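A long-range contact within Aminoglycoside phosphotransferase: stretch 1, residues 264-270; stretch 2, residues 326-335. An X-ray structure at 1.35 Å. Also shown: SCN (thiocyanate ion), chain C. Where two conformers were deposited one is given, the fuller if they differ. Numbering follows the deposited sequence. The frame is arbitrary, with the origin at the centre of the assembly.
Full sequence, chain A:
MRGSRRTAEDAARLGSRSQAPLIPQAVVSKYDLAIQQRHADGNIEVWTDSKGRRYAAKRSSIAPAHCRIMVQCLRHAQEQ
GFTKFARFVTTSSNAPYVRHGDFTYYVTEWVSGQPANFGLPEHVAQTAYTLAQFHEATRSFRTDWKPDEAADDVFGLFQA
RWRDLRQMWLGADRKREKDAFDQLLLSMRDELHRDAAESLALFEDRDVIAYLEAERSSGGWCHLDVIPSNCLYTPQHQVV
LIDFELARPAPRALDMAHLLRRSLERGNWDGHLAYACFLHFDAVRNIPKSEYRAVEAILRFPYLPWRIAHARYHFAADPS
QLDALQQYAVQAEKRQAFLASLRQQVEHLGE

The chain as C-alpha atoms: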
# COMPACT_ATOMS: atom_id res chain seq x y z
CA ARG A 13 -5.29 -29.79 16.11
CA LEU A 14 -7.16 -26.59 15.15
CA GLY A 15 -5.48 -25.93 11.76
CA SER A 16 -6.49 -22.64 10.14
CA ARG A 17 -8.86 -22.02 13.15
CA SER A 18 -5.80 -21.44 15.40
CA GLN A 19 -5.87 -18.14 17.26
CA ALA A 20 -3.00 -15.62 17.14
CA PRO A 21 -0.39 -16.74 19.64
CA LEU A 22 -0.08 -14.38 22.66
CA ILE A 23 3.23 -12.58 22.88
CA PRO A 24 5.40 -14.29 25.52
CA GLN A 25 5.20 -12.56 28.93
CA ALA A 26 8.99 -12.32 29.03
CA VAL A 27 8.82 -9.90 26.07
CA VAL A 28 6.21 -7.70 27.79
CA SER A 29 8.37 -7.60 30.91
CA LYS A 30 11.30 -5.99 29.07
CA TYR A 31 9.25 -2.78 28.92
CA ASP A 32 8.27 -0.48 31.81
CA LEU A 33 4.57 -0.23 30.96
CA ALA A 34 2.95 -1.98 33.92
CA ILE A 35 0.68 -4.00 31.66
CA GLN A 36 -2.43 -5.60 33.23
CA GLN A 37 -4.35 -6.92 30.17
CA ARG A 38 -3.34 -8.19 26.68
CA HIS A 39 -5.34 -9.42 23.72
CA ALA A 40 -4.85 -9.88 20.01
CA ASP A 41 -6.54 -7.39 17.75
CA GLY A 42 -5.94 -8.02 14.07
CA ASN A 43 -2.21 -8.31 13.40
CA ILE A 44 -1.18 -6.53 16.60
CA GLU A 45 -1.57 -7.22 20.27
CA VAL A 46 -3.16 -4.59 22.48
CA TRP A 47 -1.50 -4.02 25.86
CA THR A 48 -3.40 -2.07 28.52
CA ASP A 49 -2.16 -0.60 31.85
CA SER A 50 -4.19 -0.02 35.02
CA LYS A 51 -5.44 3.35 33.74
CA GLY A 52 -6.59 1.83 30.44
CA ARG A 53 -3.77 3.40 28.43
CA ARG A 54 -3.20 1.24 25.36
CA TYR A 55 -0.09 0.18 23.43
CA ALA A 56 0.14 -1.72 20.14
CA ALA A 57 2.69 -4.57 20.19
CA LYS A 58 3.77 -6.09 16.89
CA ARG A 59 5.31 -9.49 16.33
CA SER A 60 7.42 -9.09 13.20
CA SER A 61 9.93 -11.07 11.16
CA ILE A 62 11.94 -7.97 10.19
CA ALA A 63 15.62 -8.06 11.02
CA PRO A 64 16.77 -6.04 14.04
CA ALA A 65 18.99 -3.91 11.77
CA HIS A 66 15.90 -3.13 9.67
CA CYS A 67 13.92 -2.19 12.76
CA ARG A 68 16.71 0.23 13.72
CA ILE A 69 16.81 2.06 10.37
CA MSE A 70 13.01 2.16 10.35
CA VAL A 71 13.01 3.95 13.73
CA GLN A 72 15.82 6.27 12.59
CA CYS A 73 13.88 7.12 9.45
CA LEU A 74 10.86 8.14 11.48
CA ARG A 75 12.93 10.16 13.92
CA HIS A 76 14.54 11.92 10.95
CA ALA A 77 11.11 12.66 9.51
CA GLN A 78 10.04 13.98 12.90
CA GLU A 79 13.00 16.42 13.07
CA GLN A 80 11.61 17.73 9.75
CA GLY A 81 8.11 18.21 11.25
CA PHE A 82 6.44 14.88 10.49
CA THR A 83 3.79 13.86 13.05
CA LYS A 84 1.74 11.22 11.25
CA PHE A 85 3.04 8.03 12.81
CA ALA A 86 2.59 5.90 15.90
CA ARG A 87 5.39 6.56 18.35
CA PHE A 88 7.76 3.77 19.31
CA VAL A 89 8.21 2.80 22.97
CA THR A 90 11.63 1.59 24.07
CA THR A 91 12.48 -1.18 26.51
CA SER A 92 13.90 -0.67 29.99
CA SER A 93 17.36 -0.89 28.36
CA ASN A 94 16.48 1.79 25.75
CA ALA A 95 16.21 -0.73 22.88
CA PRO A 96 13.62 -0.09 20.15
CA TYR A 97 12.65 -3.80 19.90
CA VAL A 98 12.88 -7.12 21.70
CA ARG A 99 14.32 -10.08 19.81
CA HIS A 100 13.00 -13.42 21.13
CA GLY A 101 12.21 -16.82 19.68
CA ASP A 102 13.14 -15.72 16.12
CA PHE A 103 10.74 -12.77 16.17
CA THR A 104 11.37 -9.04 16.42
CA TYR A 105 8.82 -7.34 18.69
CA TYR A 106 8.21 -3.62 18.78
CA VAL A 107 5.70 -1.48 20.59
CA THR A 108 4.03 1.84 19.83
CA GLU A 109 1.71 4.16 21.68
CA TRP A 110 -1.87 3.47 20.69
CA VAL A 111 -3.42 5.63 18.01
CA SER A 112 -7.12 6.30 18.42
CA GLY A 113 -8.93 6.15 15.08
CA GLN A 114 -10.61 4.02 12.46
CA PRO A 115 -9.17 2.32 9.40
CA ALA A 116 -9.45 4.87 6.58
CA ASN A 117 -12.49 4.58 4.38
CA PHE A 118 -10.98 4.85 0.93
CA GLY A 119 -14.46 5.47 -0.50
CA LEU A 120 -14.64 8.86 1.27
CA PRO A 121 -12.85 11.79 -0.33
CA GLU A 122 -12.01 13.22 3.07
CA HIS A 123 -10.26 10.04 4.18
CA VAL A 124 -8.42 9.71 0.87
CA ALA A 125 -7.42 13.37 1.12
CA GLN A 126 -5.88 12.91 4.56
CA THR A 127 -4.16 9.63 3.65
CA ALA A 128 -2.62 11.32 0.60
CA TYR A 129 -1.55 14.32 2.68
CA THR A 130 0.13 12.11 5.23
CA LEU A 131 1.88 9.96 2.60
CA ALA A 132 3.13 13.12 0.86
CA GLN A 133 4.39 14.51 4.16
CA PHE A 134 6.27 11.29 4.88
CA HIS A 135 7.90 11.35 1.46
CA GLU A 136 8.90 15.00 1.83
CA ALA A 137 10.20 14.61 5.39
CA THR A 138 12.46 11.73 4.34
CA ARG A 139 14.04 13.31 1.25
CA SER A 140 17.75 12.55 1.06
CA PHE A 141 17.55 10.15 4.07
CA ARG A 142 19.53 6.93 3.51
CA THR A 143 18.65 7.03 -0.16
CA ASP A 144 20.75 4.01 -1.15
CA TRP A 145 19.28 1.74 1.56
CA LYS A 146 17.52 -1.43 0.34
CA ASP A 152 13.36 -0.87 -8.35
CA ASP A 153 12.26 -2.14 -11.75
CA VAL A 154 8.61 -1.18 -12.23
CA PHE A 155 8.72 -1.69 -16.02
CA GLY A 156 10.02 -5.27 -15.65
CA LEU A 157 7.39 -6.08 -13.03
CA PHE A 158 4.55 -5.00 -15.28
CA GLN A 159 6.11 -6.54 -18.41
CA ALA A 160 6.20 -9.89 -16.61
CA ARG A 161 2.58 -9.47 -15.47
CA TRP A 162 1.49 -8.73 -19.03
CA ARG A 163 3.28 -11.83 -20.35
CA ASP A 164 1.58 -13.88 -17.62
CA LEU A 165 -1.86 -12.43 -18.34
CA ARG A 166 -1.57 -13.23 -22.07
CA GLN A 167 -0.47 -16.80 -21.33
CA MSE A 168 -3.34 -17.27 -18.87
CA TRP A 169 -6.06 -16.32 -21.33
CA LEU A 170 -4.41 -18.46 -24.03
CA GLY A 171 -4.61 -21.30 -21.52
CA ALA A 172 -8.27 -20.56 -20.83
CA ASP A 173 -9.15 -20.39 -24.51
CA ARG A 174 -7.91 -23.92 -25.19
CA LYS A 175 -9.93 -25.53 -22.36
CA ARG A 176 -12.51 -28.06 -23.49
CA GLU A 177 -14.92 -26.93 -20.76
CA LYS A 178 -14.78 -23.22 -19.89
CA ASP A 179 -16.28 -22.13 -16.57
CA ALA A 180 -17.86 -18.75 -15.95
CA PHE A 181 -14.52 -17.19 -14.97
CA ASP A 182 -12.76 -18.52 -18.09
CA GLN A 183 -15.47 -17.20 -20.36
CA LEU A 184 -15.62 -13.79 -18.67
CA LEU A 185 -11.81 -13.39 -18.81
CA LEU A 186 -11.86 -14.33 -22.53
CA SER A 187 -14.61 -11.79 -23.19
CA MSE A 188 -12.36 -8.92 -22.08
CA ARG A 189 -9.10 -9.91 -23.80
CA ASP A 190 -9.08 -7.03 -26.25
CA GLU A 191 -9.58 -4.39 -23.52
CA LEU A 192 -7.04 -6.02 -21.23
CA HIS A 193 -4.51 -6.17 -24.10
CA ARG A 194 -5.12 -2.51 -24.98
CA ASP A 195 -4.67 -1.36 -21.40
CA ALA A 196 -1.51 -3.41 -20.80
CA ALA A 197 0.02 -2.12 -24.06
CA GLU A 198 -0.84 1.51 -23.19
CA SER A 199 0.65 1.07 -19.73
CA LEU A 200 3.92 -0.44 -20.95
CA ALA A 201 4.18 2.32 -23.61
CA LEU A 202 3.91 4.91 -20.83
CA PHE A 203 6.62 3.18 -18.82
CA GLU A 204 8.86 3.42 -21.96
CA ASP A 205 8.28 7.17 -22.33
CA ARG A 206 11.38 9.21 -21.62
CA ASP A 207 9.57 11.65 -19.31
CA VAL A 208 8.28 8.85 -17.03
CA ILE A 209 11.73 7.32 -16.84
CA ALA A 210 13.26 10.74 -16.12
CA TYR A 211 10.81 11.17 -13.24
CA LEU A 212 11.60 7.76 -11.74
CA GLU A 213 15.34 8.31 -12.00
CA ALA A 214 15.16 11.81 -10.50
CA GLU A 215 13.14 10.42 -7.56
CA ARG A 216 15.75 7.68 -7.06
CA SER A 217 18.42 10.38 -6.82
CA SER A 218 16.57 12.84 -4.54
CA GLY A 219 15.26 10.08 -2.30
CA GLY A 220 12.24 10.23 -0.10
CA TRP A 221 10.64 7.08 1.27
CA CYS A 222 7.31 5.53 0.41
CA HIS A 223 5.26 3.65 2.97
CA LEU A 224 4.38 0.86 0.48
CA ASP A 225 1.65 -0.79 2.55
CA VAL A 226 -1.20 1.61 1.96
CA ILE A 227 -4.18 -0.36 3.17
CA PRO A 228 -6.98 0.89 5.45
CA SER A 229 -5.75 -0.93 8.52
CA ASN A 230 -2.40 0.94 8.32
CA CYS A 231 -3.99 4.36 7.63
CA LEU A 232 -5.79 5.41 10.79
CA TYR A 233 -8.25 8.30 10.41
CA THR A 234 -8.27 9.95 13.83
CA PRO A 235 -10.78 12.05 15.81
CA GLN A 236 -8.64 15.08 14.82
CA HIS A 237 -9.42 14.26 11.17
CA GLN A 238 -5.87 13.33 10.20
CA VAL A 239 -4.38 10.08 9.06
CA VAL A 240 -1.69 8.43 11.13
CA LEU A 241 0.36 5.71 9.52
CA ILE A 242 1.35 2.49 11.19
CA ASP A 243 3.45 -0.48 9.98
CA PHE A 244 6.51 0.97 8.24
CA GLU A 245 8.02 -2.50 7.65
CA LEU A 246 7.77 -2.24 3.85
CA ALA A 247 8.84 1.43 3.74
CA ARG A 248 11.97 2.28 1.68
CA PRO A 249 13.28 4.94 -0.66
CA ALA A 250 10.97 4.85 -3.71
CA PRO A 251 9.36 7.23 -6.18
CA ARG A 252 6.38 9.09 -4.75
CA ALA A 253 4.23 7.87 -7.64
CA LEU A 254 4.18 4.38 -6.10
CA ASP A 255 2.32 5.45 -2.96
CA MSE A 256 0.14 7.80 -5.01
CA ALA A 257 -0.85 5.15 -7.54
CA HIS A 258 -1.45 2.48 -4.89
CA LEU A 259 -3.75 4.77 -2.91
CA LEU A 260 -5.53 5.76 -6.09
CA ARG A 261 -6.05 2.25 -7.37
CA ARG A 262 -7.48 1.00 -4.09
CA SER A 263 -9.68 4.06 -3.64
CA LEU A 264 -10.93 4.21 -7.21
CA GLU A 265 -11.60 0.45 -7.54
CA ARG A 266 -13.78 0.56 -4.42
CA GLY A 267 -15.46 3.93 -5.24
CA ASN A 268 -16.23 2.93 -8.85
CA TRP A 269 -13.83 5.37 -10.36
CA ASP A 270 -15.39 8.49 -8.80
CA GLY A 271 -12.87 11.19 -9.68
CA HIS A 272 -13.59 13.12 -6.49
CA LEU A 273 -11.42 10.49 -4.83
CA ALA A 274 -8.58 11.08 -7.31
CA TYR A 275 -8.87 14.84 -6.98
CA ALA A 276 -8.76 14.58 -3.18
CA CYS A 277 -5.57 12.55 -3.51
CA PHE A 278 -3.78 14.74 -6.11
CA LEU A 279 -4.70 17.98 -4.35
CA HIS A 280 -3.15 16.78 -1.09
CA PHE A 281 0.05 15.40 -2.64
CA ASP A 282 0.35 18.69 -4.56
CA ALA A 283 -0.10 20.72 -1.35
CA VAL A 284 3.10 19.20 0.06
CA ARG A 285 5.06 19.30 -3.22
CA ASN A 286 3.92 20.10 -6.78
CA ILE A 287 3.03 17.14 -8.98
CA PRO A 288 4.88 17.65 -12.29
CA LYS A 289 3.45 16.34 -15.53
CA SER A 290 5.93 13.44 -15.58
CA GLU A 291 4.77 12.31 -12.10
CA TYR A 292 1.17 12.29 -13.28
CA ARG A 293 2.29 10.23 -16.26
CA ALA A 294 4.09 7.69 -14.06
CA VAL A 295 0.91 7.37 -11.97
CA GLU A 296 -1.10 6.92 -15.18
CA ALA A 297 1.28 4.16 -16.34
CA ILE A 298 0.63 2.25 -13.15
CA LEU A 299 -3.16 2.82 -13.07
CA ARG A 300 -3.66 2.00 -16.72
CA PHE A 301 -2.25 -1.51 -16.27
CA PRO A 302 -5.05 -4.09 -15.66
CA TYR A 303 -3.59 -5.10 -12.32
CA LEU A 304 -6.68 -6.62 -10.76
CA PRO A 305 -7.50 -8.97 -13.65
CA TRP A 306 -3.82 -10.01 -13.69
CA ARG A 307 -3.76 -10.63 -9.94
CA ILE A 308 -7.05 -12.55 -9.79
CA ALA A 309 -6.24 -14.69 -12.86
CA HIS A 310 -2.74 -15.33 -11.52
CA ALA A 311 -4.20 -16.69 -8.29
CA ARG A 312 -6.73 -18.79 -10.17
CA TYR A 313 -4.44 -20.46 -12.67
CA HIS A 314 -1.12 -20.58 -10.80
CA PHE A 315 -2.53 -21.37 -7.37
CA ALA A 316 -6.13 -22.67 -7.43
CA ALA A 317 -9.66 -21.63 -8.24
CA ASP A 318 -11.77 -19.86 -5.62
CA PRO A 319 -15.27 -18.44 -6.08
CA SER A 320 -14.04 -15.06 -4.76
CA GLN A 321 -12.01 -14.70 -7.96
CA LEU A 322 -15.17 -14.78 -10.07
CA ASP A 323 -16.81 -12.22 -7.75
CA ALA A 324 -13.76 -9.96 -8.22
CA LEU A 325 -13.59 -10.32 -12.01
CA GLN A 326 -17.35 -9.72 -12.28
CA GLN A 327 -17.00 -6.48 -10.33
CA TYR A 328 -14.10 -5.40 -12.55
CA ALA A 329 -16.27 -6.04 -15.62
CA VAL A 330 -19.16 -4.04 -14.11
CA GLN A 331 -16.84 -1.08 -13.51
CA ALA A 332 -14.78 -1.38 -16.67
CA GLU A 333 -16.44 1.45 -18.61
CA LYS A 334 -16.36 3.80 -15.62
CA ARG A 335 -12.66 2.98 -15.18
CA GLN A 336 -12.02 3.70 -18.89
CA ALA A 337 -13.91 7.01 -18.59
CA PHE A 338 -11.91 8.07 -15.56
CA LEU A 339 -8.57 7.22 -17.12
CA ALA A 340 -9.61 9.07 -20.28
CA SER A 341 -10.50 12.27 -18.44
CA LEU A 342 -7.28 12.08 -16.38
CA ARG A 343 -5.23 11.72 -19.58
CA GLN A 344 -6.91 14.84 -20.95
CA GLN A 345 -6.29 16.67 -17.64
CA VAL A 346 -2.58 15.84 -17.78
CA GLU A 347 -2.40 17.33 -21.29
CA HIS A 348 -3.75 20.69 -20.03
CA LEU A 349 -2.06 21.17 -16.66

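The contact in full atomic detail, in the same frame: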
# COMPACT_ATOMS: atom_id res chain seq x y z
N LEU A 264 -10.09 4.16 -6.02
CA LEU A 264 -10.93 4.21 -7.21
C LEU A 264 -11.64 2.89 -7.48
O LEU A 264 -12.77 2.88 -7.94
CB LEU A 264 -10.13 4.65 -8.43
CG LEU A 264 -9.66 6.10 -8.36
CD1 LEU A 264 -8.54 6.35 -9.37
CD2 LEU A 264 -10.79 7.10 -8.61
N GLU A 265 -10.97 1.75 -7.25
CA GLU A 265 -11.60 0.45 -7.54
C GLU A 265 -12.79 0.20 -6.63
O GLU A 265 -13.75 -0.46 -7.02
CB GLU A 265 -10.61 -0.71 -7.40
CG GLU A 265 -11.23 -2.07 -7.70
CD GLU A 265 -12.16 -2.57 -6.61
OE1 GLU A 265 -11.93 -2.24 -5.42
OE2 GLU A 265 -13.13 -3.29 -6.93
N ARG A 266 -12.72 0.74 -5.42
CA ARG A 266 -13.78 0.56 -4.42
C ARG A 266 -14.83 1.69 -4.42
O ARG A 266 -15.94 1.50 -3.92
CB ARG A 266 -13.15 0.37 -3.03
CG ARG A 266 -12.58 -1.02 -2.81
CD ARG A 266 -11.43 -1.06 -1.80
NE ARG A 266 -11.75 -0.46 -0.51
CZ ARG A 266 -10.86 -0.22 0.44
NH1 ARG A 266 -11.25 0.33 1.59
NH2 ARG A 266 -9.58 -0.51 0.25
N GLY A 267 -14.48 2.86 -4.98
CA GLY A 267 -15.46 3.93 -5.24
C GLY A 267 -15.94 4.05 -6.68
O GLY A 267 -16.36 5.12 -7.11
N ASN A 268 -15.87 2.95 -7.43
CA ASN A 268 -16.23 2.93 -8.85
C ASN A 268 -15.79 4.15 -9.63
O ASN A 268 -16.55 4.78 -10.37
CB ASN A 268 -17.71 2.64 -9.09
CG ASN A 268 -17.97 2.16 -10.52
OD1 ASN A 268 -17.04 1.78 -11.23
ND2 ASN A 268 -19.18 2.23 -10.94
N TRP A 269 -14.52 4.46 -9.45
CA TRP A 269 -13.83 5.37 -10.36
C TRP A 269 -14.41 6.78 -10.29
O TRP A 269 -14.31 7.55 -11.23
CB TRP A 269 -13.74 4.75 -11.79
CG TRP A 269 -12.95 3.47 -11.69
CD1 TRP A 269 -13.43 2.22 -11.42
CD2 TRP A 269 -11.53 3.36 -11.73
NE1 TRP A 269 -12.39 1.34 -11.28
CE2 TRP A 269 -11.21 2.01 -11.46
CE3 TRP A 269 -10.49 4.26 -11.94
CZ2 TRP A 269 -9.90 1.55 -11.44
CZ3 TRP A 269 -9.19 3.80 -11.92
CH2 TRP A 269 -8.90 2.46 -11.69
N ASP A 270 -14.96 7.12 -9.12
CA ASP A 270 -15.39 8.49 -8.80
C ASP A 270 -14.16 9.40 -8.68
O ASP A 270 -13.34 9.27 -7.77
CB ASP A 270 -16.18 8.49 -7.48
CG ASP A 270 -16.77 9.85 -7.13
OD1 ASP A 270 -16.26 10.90 -7.51
OD2 ASP A 270 -17.80 9.86 -6.44
N GLN A 326 -16.04 -10.25 -11.94
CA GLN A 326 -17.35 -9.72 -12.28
C GLN A 326 -17.45 -8.23 -11.92
O GLN A 326 -17.95 -7.42 -12.71
CB GLN A 326 -18.48 -10.48 -11.58
CG GLN A 326 -18.74 -11.86 -12.17
CD GLN A 326 -19.64 -12.74 -11.32
OE1 GLN A 326 -19.73 -12.56 -10.10
NE2 GLN A 326 -20.31 -13.66 -11.95
N GLN A 327 -16.98 -7.88 -10.73
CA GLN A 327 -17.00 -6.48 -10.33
C GLN A 327 -16.11 -5.63 -11.23
O GLN A 327 -16.48 -4.50 -11.55
CB GLN A 327 -16.58 -6.30 -8.86
CG GLN A 327 -16.41 -4.83 -8.47
CD GLN A 327 -16.53 -4.56 -6.99
OE1 GLN A 327 -17.40 -5.11 -6.31
NE2 GLN A 327 -15.66 -3.68 -6.47
N TYR A 328 -14.96 -6.15 -11.64
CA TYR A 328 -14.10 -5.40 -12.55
C TYR A 328 -14.84 -5.15 -13.87
O TYR A 328 -14.80 -4.05 -14.42
CB TYR A 328 -12.81 -6.17 -12.82
CG TYR A 328 -11.80 -5.39 -13.65
CD1 TYR A 328 -10.90 -4.53 -13.04
CD2 TYR A 328 -11.78 -5.48 -15.03
CE1 TYR A 328 -9.99 -3.80 -13.78
CE2 TYR A 328 -10.86 -4.77 -15.76
CZ TYR A 328 -9.97 -3.94 -15.13
OH TYR A 328 -9.05 -3.21 -15.85
N ALA A 329 -15.52 -6.16 -14.38
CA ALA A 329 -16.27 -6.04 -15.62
C ALA A 329 -17.38 -4.99 -15.50
O ALA A 329 -17.58 -4.17 -16.40
CB ALA A 329 -16.85 -7.37 -16.03
N VAL A 330 -18.10 -5.02 -14.38
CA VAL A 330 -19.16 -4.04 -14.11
C VAL A 330 -18.63 -2.61 -14.17
O VAL A 330 -19.27 -1.71 -14.73
CB VAL A 330 -19.84 -4.30 -12.75
CG1 VAL A 330 -20.68 -3.11 -12.31
CG2 VAL A 330 -20.69 -5.56 -12.84
N GLN A 331 -17.46 -2.41 -13.59
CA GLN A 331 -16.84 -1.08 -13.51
C GLN A 331 -15.96 -0.68 -14.68
O GLN A 331 -15.43 0.44 -14.70
CB GLN A 331 -16.02 -1.00 -12.23
CG GLN A 331 -16.88 -1.25 -11.01
CD GLN A 331 -16.20 -0.89 -9.73
OE1 GLN A 331 -14.96 -0.78 -9.63
NE2 GLN A 331 -17.01 -0.69 -8.71
N ALA A 332 -15.80 -1.57 -15.64
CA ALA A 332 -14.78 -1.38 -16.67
C ALA A 332 -14.98 -0.09 -17.46
O ALA A 332 -14.01 0.63 -17.73
CB ALA A 332 -14.71 -2.58 -17.59
N GLU A 333 -16.22 0.23 -17.84
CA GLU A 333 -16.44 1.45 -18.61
C GLU A 333 -16.22 2.70 -17.78
O GLU A 333 -15.65 3.67 -18.27
CB GLU A 333 -17.82 1.49 -19.26
CG GLU A 333 -18.07 2.82 -19.97
CD GLU A 333 -16.92 3.18 -20.90
OE1 GLU A 333 -16.46 2.27 -21.60
OE2 GLU A 333 -16.43 4.33 -20.93
N LYS A 334 -16.64 2.68 -16.52
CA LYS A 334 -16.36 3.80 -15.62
C LYS A 334 -14.86 4.02 -15.42
O LYS A 334 -14.39 5.15 -15.38
CB LYS A 334 -17.06 3.62 -14.26
CG LYS A 334 -18.52 3.97 -14.28
CD LYS A 334 -18.76 5.46 -14.44
CE LYS A 334 -18.53 6.22 -13.15
NZ LYS A 334 -18.98 7.62 -13.28
N ARG A 335 -14.12 2.92 -15.30
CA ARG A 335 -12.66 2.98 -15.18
C ARG A 335 -12.04 3.60 -16.45
O ARG A 335 -11.18 4.49 -16.36
CB ARG A 335 -12.10 1.57 -14.93
CG ARG A 335 -10.59 1.49 -14.94
CD ARG A 335 -10.10 0.09 -14.59
NE ARG A 335 -8.66 -0.05 -14.67
CZ ARG A 335 -7.98 -0.21 -15.82
NH1 ARG A 335 -8.63 -0.28 -16.98
NH2 ARG A 335 -6.66 -0.31 -15.80
S SCN C . -6.79 -2.81 -12.24
C SCN C . -7.13 -1.46 -11.97
N SCN C . -7.39 -0.42 -11.75
O HOH W 1 -15.51 7.24 -14.10

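A turn packs against one flank of a helix here, and the contact is organised around a single tryptophan. Stretch 1 leaves its helix at Gly267 and folds into a type I' turn from Gly267 to Asp270, closed by Asp270 N to Gly267 O at 3.2 Å and tied back to the helix by Trp269 N to Leu264 O at 2.8 Å. Both central residues, Asn268 (phi/psi 40/49) and Trp269 (66/29), take left-handed backbone angles. Asparagine tolerates that region well; a tryptophan there is less usual, but in this backbone its CA-to-CB bond points toward the helix of stretch 2.

Trp269 uses chi1 m (-61°) with chi2 at 88°, which turns the indole so that a face is presented to Arg335. Toward Trp269 that arginine offers its hydrocarbon stem. Its first three chi angles are all t, so the chain runs extended along the indole: CB lies 3.5 Å from the centroid of the five-membered ring, only 6° off the normal, a CH-pi contact, and Arg335 CD comes 3.5 Å from Trp269 CZ2. Only at chi4 (-79°) does the chain turn. A long aliphatic stem suits the ring face, while the charged end can serve other partners: NH1 and NH2 are hydrogen-bonded elsewhere in the structure, and NE makes a weak hydrogen bond to the thiocyanate nitrogen at 3.2 Å. The ion, probably from the crystallisation liquor, also sits at the indole edge, with its N 3.2 Å from Trp269 CZ2. Both Trp269 and Arg335 are buried.

Around this apolar centre lie longer, more polar side chains. Gln331 points toward stretch 1 with chi1 m and chi2 t, reaching between the Trp269 edge and the end of the first helix. Its terminal amide approaches the carbonyl of Glu265, although its modelled orientation is doubtful; the aliphatic part is the surer contact, with Gln331 CG 3.0 Å from Asn268 OD1. Asn268, chi1 t, starts sideways but brings its amide end in against the helix, where OD1 also lies 3.5 Å from Lys334 CB.

Glu265 likewise begins sideways. With chi1 t and chi2 m its carboxylate swings toward Gln327, whose nearly extended chain (chi1 and chi2 both t) delivers NE2 to Glu265 OE2 at 2.6 Å. The N-H...acceptor angle of 130° makes this bond weak despite its shortness. Gln327 itself is exposed, so this is a polar link at the margin, spanned by two flexible side chains.

At the other end of the contact Lys334 contributes its stem and backbone. Three successive m rotamers curl the chain, and its CB lies 4.3 Å from Trp269 CB. Water 1 bridges the two backbones, donating to Trp269 O at 3.1 Å and to Lys334 O at 2.7 Å.

The rule to read from these 460 Å² is economical: an aromatic face set by a turn, an extended arginine stem laid across it, and amides and carboxylate placed around them.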